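Long-range contact in protein Dok-7 (Mus musculus, PDB 3ML4), which activates the receptor tyrosine kinase MuSK as a dimeric cytoplasmic adaptor in neuromuscular synapse formation, this piece carrying its phosphoinositide-binding PH and its PTB domain: residues L63-G68 and I84-Q89. Sequence-based numbering, arbitrary orientation.
Sequences LEDICG and IICLSQ
Two antiparallel neighbours of the PH-domain sheet, strands 59-71 and 81-86, pair here through a classic beta bulge, and an aspartate just before the bulge grips the turn that leads on to strand 90-94. Cys67 and Gly68 both face Ile85. The nearly straight bond runs from Cys67 N to Ile85 O (2.6 Å, 176°), its donor lying above the carbonyl plane, whereas Gly68 N reaches the same oxygen only weakly. Ile85 N answers Gly68 O at 2.9 Å, almost along the C=O axis. On the Asp65 side of the bulge, Leu87 N donates to Asp65 O in the carbonyl plane (2.9 Å).

With CG between the backbone N and the carbonyl carbon (chi1 52°), the carboxylate of Asp65 meets Ser88. Its OD2 takes two bonds from that residue: OG approaches on the syn lone pair at 2.7 Å, and the backbone N comes from above the carboxylate plane at 3.0 Å. On the face that carries Ile66 and Cys86, Ile84 CG2 touches both Leu63 CD1 (3.8 Å), the two side chains crossing at about a right angle, and Ile66 CG1, with Cys86 SG alongside the latter; Leu63 and Ile66 continue onto strand 40-45. At the bulge, Cys67 SG lies against Leu87 CD2 (3.5 Å), and Cys67 and Ile85 both touch Val152 of the PTB domain, so the bulge region forms part of the packing between the PH and PTB domains.

The twin grip on OD2 probably favours a charged carboxylate and, together with the Leu87-Asp65 backbone bond, would hold the start of the turn against strand 59-71.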
loop_
_atom_site.group_PDB
_atom_site.type_symbol
_atom_site.label_atom_id
_atom_site.label_comp_id
_atom_site.label_asym_id
_atom_site.label_seq_id
_atom_site.Cartn_x
_atom_site.Cartn_y
_atom_site.Cartn_z
ATOM N N LEU B 63 9.240 -1.873 10.000
ATOM C CA LEU B 63 9.074 -0.425 10.097
ATOM C C LEU B 63 7.757 -0.043 9.441
ATOM O O LEU B 63 7.622 -0.122 8.220
ATOM C CB LEU B 63 10.239 0.294 9.405
ATOM C CG LEU B 63 11.637 -0.143 9.848
ATOM C CD1 LEU B 63 12.677 0.300 8.848
ATOM C CD2 LEU B 63 11.951 0.379 11.238
ATOM N N GLU B 64 6.784 0.361 10.250
ATOM C CA GLU B 64 5.417 0.532 9.752
ATOM C C GLU B 64 4.919 1.982 9.745
ATOM O O GLU B 64 3.730 2.239 9.540
ATOM C CB GLU B 64 4.446 -0.415 10.488
ATOM C CG GLU B 64 4.721 -0.597 11.984
ATOM C CD GLU B 64 4.457 -2.024 12.474
ATOM O OE1 GLU B 64 3.349 -2.561 12.226
ATOM O OE2 GLU B 64 5.365 -2.606 13.115
ATOM N N ASP B 65 5.846 2.919 9.934
ATOM C CA ASP B 65 5.521 4.339 10.022
ATOM C C ASP B 65 6.581 5.212 9.347
ATOM O O ASP B 65 6.941 6.276 9.855
ATOM C CB ASP B 65 5.320 4.752 11.488
ATOM C CG ASP B 65 6.488 4.347 12.391
ATOM O OD1 ASP B 65 7.184 3.344 12.092
ATOM O OD2 ASP B 65 6.705 5.034 13.416
ATOM N N ILE B 66 7.061 4.755 8.194
ATOM C CA ILE B 66 8.083 5.447 7.412
ATOM C C ILE B 66 7.573 6.777 6.844
ATOM O O ILE B 66 6.502 6.825 6.231
ATOM C CB ILE B 66 8.606 4.541 6.266
ATOM C CG1 ILE B 66 9.146 3.220 6.836
ATOM C CG2 ILE B 66 9.667 5.266 5.436
ATOM C CD1 ILE B 66 9.493 2.173 5.797
ATOM N N CYS B 67 8.359 7.839 7.056
ATOM C CA CYS B 67 8.053 9.210 6.617
ATOM C C CYS B 67 8.905 9.695 5.447
ATOM O O CYS B 67 8.538 10.662 4.768
ATOM C CB CYS B 67 8.293 10.190 7.754
ATOM S SG CYS B 67 7.356 9.868 9.203
ATOM N N GLY B 68 10.057 9.060 5.247
ATOM C CA GLY B 68 10.977 9.471 4.201
ATOM C C GLY B 68 12.358 8.869 4.308
ATOM O O GLY B 68 12.698 8.225 5.300
ATOM N N ILE B 84 16.334 5.877 7.400
ATOM C CA ILE B 84 14.922 5.564 7.230
ATOM C C ILE B 84 14.204 6.311 8.341
ATOM O O ILE B 84 14.305 5.956 9.518
ATOM C CB ILE B 84 14.645 4.036 7.277
ATOM C CG1 ILE B 84 15.169 3.376 6.001
ATOM C CG2 ILE B 84 13.150 3.743 7.419
ATOM C CD1 ILE B 84 15.484 1.903 6.148
ATOM N N ILE B 85 13.515 7.377 7.954
ATOM C CA ILE B 85 12.830 8.248 8.901
ATOM C C ILE B 85 11.422 7.734 9.168
ATOM O O ILE B 85 10.659 7.474 8.239
ATOM C CB ILE B 85 12.774 9.705 8.401
ATOM C CG1 ILE B 85 14.176 10.191 8.024
ATOM C CG2 ILE B 85 12.146 10.622 9.471
ATOM C CD1 ILE B 85 14.188 11.309 7.025
ATOM N N CYS B 86 11.098 7.582 10.447
ATOM C CA CYS B 86 9.794 7.102 10.858
ATOM C C CYS B 86 9.176 8.071 11.852
ATOM O O CYS B 86 9.886 8.869 12.471
ATOM C CB CYS B 86 9.919 5.715 11.485
ATOM S SG CYS B 86 10.732 4.511 10.419
ATOM N N LEU B 87 7.854 8.000 12.006
ATOM C CA LEU B 87 7.159 8.827 12.995
ATOM C C LEU B 87 7.741 8.626 14.391
ATOM O O LEU B 87 7.939 9.594 15.127
ATOM C CB LEU B 87 5.650 8.563 12.983
ATOM C CG LEU B 87 4.918 9.009 11.712
ATOM C CD1 LEU B 87 3.517 8.405 11.643
ATOM C CD2 LEU B 87 4.873 10.535 11.605
ATOM N N SER B 88 8.040 7.372 14.728
ATOM C CA SER B 88 8.639 7.023 16.017
ATOM C C SER B 88 10.141 7.285 16.053
ATOM O O SER B 88 10.608 8.148 16.799
ATOM C CB SER B 88 8.341 5.561 16.379
ATOM O OG SER B 88 8.573 4.688 15.283
ATOM N N GLN B 89 10.887 6.550 15.232
ATOM C CA GLN B 89 12.353 6.560 15.291
ATOM C C GLN B 89 12.993 6.648 13.914
ATOM O O GLN B 89 12.339 6.407 12.903
ATOM C CB GLN B 89 12.864 5.300 16.005
ATOM C CG GLN B 89 12.910 4.021 15.133
ATOM C CD GLN B 89 11.623 3.198 15.161
ATOM O OE1 GLN B 89 11.285 2.515 14.186
ATOM N NE2 GLN B 89 10.911 3.244 16.283
#